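PDB 2X4L: ferric-siderophore receptor protein from Streptomyces coelicolor, which probably binds ferric siderophores outside the cell membrane and hands them to an ABC-type importer, as other solute-binding proteins of its family do. Local coordinates for residues V220-E223 and Y224-A227; E299-S303 and Y304-T308. All coordinates share one frame; numbering follows the deposited sequence.

Contact 1: residues V220-E223 and Y224-A227; sequences VDLE and YFKA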
loop_
_atom_site.group_PDB
_atom_site.type_symbol
_atom_site.label_atom_id
_atom_site.label_comp_id
_atom_site.label_asym_id
_atom_site.label_seq_id
_atom_site.Cartn_x
_atom_site.Cartn_y
_atom_site.Cartn_z
ATOM N N VAL A 220 -2.138 -1.973 7.378
ATOM C CA VAL A 220 -3.349 -1.090 7.410
ATOM C C VAL A 220 -4.521 -1.701 6.699
ATOM O O VAL A 220 -5.694 -1.536 7.104
ATOM C CB VAL A 220 -3.039 0.363 6.931
ATOM C CG1 VAL A 220 -2.063 0.945 7.980
ATOM C CG2 VAL A 220 -2.526 0.386 5.541
ATOM N N ASP A 221 -4.264 -2.360 5.574
ATOM C CA ASP A 221 -5.349 -2.997 4.809
ATOM C C ASP A 221 -5.940 -4.149 5.585
ATOM O O ASP A 221 -7.177 -4.221 5.777
ATOM C CB ASP A 221 -4.944 -3.352 3.373
ATOM C CG ASP A 221 -3.792 -4.357 3.319
ATOM O OD1 ASP A 221 -2.906 -4.327 4.220
ATOM O OD2 ASP A 221 -3.825 -5.146 2.343
ATOM N N LEU A 222 -5.084 -5.083 5.990
ATOM C CA LEU A 222 -5.574 -6.287 6.660
ATOM C C LEU A 222 -6.261 -5.976 7.956
ATOM O O LEU A 222 -7.230 -6.618 8.284
ATOM C CB LEU A 222 -4.468 -7.335 6.829
ATOM C CG LEU A 222 -3.724 -7.688 5.568
ATOM C CD1 LEU A 222 -2.666 -8.784 5.918
ATOM C CD2 LEU A 222 -4.694 -8.179 4.474
ATOM N N GLU A 223 -5.752 -4.991 8.743
ATOM C CA GLU A 223 -6.399 -4.675 10.026
ATOM C C GLU A 223 -7.789 -4.156 9.736
ATOM O O GLU A 223 -8.762 -4.488 10.492
ATOM C CB GLU A 223 -5.588 -3.602 10.811
ATOM C CG GLU A 223 -4.395 -4.208 11.513
ATOM C CD GLU A 223 -3.911 -3.296 12.608
ATOM O OE1 GLU A 223 -4.717 -2.378 13.067
ATOM O OE2 GLU A 223 -2.725 -3.480 13.061
ATOM N N TYR A 224 -7.961 -3.382 8.655
ATOM C CA TYR A 224 -9.283 -2.842 8.366
ATOM C C TYR A 224 -10.224 -3.988 7.869
ATOM O O TYR A 224 -11.363 -4.099 8.351
ATOM C CB TYR A 224 -9.186 -1.727 7.298
ATOM C CG TYR A 224 -10.481 -1.047 7.004
ATOM C CD1 TYR A 224 -11.276 -0.576 7.991
ATOM C CD2 TYR A 224 -10.867 -0.781 5.643
ATOM C CE1 TYR A 224 -12.431 0.152 7.720
ATOM C CE2 TYR A 224 -12.076 -0.152 5.402
ATOM C CZ TYR A 224 -12.795 0.387 6.406
ATOM O OH TYR A 224 -14.040 1.130 6.227
ATOM N N PHE A 225 -9.729 -4.801 6.958
ATOM C CA PHE A 225 -10.547 -5.928 6.435
ATOM C C PHE A 225 -10.985 -6.840 7.614
ATOM O O PHE A 225 -12.156 -7.288 7.693
ATOM C CB PHE A 225 -9.762 -6.789 5.407
ATOM C CG PHE A 225 -9.287 -6.041 4.211
ATOM C CD1 PHE A 225 -9.900 -4.892 3.763
ATOM C CD2 PHE A 225 -8.165 -6.557 3.552
ATOM C CE1 PHE A 225 -9.399 -4.186 2.618
ATOM C CE2 PHE A 225 -7.636 -5.924 2.445
ATOM C CZ PHE A 225 -8.253 -4.781 1.957
ATOM N N LYS A 226 -10.063 -7.112 8.531
ATOM C CA LYS A 226 -10.398 -7.894 9.747
ATOM C C LYS A 226 -11.483 -7.232 10.597
ATOM O O LYS A 226 -12.415 -7.888 11.048
ATOM C CB LYS A 226 -9.140 -8.157 10.595
ATOM C CG LYS A 226 -9.458 -9.026 11.839
ATOM C CD LYS A 226 -8.245 -9.496 12.632
ATOM C CE LYS A 226 -8.495 -10.838 13.532
ATOM N NZ LYS A 226 -8.405 -12.252 12.911
ATOM N N ALA A 227 -11.368 -5.924 10.770
ATOM C CA ALA A 227 -12.363 -5.155 11.554
ATOM C C ALA A 227 -13.726 -5.245 10.899
ATOM O O ALA A 227 -14.756 -5.214 11.626
ATOM C CB ALA A 227 -11.869 -3.701 11.663
#
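Phe225 takes chi1 -59°, which sets CG beside its own backbone N and swings the ring back along the helix over the Asp221 carbonyl. Asp221 O lies over one face of the Phe225 ring, displaced toward the rim and 3.2 Å from CG. The same oxygen accepts the straight i to i+4 bond from Phe225 N at 2.9 Å. On the same face, farther out beyond the rim, Asp221 CB comes to 3.8 Å from Phe225 CE2, with the carboxylate plane turned 69° from the ring. Leu222 CD2 meets Phe225 CD2 obliquely at 3.9 Å. The next two i to i+4 bonds follow in step: Lys226 N to Leu222 O is 2.9 Å and Ala227 N to Glu223 O is 3.0 Å. The Phe225 side chain also touches Leu310, Leu311 and Leu314 of helix 304-320 and Phe232, whereas Asp221 OD1 pairs with Arg296 and Glu223 OE2 accepts from Leu218 N. Chemically, the ring shields the Asp221 carbonyl without replacing its hydrogen bond, and the salt bridge to Arg296 probably favours an ionised carboxylate on Asp221 despite its burial.

Contact 2: residues E299-S303 and Y304-T308; sequences EPILS and YDKCT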
loop_
_atom_site.group_PDB
_atom_site.type_symbol
_atom_site.label_atom_id
_atom_site.label_comp_id
_atom_site.label_asym_id
_atom_site.label_seq_id
_atom_site.Cartn_x
_atom_site.Cartn_y
_atom_site.Cartn_z
ATOM N N GLU A 299 0.874 -2.128 0.096
ATOM C CA GLU A 299 1.098 -0.646 0.184
ATOM C C GLU A 299 -0.074 0.025 -0.531
ATOM O O GLU A 299 0.058 0.463 -1.696
ATOM C CB GLU A 299 2.380 -0.249 -0.508
ATOM C CG GLU A 299 3.598 -0.840 0.265
ATOM C CD GLU A 299 4.904 -0.303 -0.253
ATOM O OE1 GLU A 299 5.044 0.924 -0.431
ATOM O OE2 GLU A 299 5.813 -1.139 -0.540
ATOM N N PRO A 300 -1.248 0.107 0.081
ATOM C CA PRO A 300 -2.356 0.839 -0.561
ATOM C C PRO A 300 -1.880 2.229 -0.930
ATOM O O PRO A 300 -1.062 2.866 -0.221
ATOM C CB PRO A 300 -3.421 0.941 0.561
ATOM C CG PRO A 300 -3.136 -0.334 1.379
ATOM C CD PRO A 300 -1.620 -0.421 1.431
ATOM N N ILE A 301 -2.387 2.704 -2.072
ATOM C CA ILE A 301 -2.252 4.115 -2.450
ATOM C C ILE A 301 -3.340 4.800 -1.662
ATOM O O ILE A 301 -4.536 4.491 -1.759
ATOM C CB ILE A 301 -2.500 4.280 -3.945
ATOM C CG1 ILE A 301 -1.429 3.536 -4.774
ATOM C CG2 ILE A 301 -2.619 5.752 -4.283
ATOM C CD1 ILE A 301 -1.871 3.332 -6.274
ATOM N N LEU A 302 -2.914 5.751 -0.845
ATOM C CA LEU A 302 -3.784 6.349 0.188
ATOM C C LEU A 302 -4.769 7.450 -0.346
ATOM O O LEU A 302 -4.814 8.565 0.183
ATOM C CB LEU A 302 -2.913 6.810 1.332
ATOM C CG LEU A 302 -2.153 5.706 2.083
ATOM C CD1 LEU A 302 -1.110 6.318 3.008
ATOM C CD2 LEU A 302 -3.139 4.820 2.809
ATOM N N SER A 303 -5.496 7.088 -1.414
ATOM C CA SER A 303 -6.668 7.838 -1.849
ATOM C C SER A 303 -7.879 6.933 -1.743
ATOM O O SER A 303 -7.792 5.734 -1.854
ATOM C CB SER A 303 -6.569 8.383 -3.267
ATOM O OG SER A 303 -6.514 7.307 -4.165
ATOM N N TYR A 304 -9.028 7.549 -1.479
ATOM C CA TYR A 304 -10.242 6.706 -1.473
ATOM C C TYR A 304 -10.435 6.027 -2.799
ATOM O O TYR A 304 -10.835 4.826 -2.816
ATOM C CB TYR A 304 -11.509 7.526 -1.042
ATOM C CG TYR A 304 -11.397 7.964 0.406
ATOM C CD1 TYR A 304 -11.533 7.045 1.466
ATOM C CD2 TYR A 304 -11.042 9.298 0.721
ATOM C CE1 TYR A 304 -11.363 7.448 2.820
ATOM C CE2 TYR A 304 -10.885 9.685 2.043
ATOM C CZ TYR A 304 -11.098 8.795 3.065
ATOM O OH TYR A 304 -10.916 9.179 4.352
ATOM N N ASP A 305 -10.110 6.691 -3.891
ATOM C CA ASP A 305 -10.265 6.147 -5.197
ATOM C C ASP A 305 -9.502 4.832 -5.326
ATOM O O ASP A 305 -9.977 3.875 -5.938
ATOM C CB ASP A 305 -9.722 7.185 -6.186
ATOM C CG ASP A 305 -9.805 6.728 -7.502
ATOM O OD1 ASP A 305 -10.645 7.231 -8.241
ATOM O OD2 ASP A 305 -9.104 5.748 -7.758
ATOM N N LYS A 306 -8.267 4.876 -4.888
ATOM C CA LYS A 306 -7.467 3.650 -5.028
ATOM C C LYS A 306 -7.629 2.596 -3.975
ATOM O O LYS A 306 -7.185 1.448 -4.127
ATOM C CB LYS A 306 -5.978 4.021 -5.129
ATOM C CG LYS A 306 -5.612 4.822 -6.350
ATOM C CD LYS A 306 -5.801 4.045 -7.629
ATOM C CE LYS A 306 -5.554 4.938 -8.879
ATOM N NZ LYS A 306 -6.550 6.106 -8.946
ATOM N N CYS A 307 -8.313 2.940 -2.892
ATOM C CA CYS A 307 -8.601 1.900 -1.873
ATOM C C CYS A 307 -9.968 1.247 -2.039
ATOM O O CYS A 307 -10.231 0.175 -1.530
ATOM C CB CYS A 307 -8.552 2.540 -0.458
ATOM S SG CYS A 307 -6.746 2.780 0.002
ATOM N N THR A 308 -10.889 1.925 -2.709
ATOM C CA THR A 308 -12.215 1.362 -3.025
ATOM C C THR A 308 -12.089 0.018 -3.703
ATOM O O THR A 308 -12.741 -0.985 -3.311
ATOM C CB THR A 308 -13.108 2.333 -3.788
ATOM O OG1 THR A 308 -13.304 3.470 -2.961
ATOM C CG2 THR A 308 -14.532 1.770 -4.134
HETATM O O HOH W 1 -4.273 0.965 -3.313
#
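The chain comes in extended at Pro300 and Ile301, bends through an inverse gamma turn centred on Leu302, where Ser303 N bonds back to Ile301 O at 2.8 Å, and enters the helix at Tyr304. Ser303 is the N-cap: with chi1 65° its OG leans over the first turn and accepts from Lys306 N at 3.1 Å, N-H...O angle 158°. Its carbonyl accepts the first i to i+4 bond of the helix, from Cys307 N at 3.0 Å, with a more bent angle of 136°. Ile301 and Lys306 lie side by side and point the same way, Ile301 CB 3.7 Å from Lys306 CB and CG2 against Lys306 CG. Past this apolar stem the lysine chain bends at chi2 and chi4, which brings NZ round to Asp305 OD2 at 2.8 Å, approaching from above the carboxylate plane. Asp60 and Asp85 also form salt bridges with NZ, so NZ is shared by three carboxylates and would be expected to stay charged; Asp60 is bonded to Ser303 OG as well. Cys307 SG packs on Pro300 CB at 3.8 Å and lies close to Ile301 O. A water bridges Ile301 N and Lys306 O, and so ties the extended segment to the helix by polar bonds too. The Tyr304 ring packs edge-to-face with Phe182 and also meets Trp160, placing the helix start against helices 153-165 and 173-195. The OG-to-Lys306 N bond and the position of Ser303 immediately before the helix define a serine N-cap, here at the junction where the loop after strand 293-296 becomes helix 304-320.

Both contacts are mostly buried and local, with centres about 13 Å apart, but they occupy different kinds of place in the fold. Contact 1 lies wholly within one short helix, whose buried side is mostly apolar apart from Asp221, paired with Arg296, and whose exposed residues, Lys226 and Ala227, lie toward its end. Contact 2 is a loop-to-helix junction, where side-chain capping, a charge cluster and a water supplement the backbone bonding. Helix 304-320 joins them: residues 304-308 of contact 2 begin it, and leucines farther along it receive the aromatic ring of contact 1. They also touch directly, Asp221 CB lying 4.0 Å from Pro300 CG. Helix 173-195 packs against both.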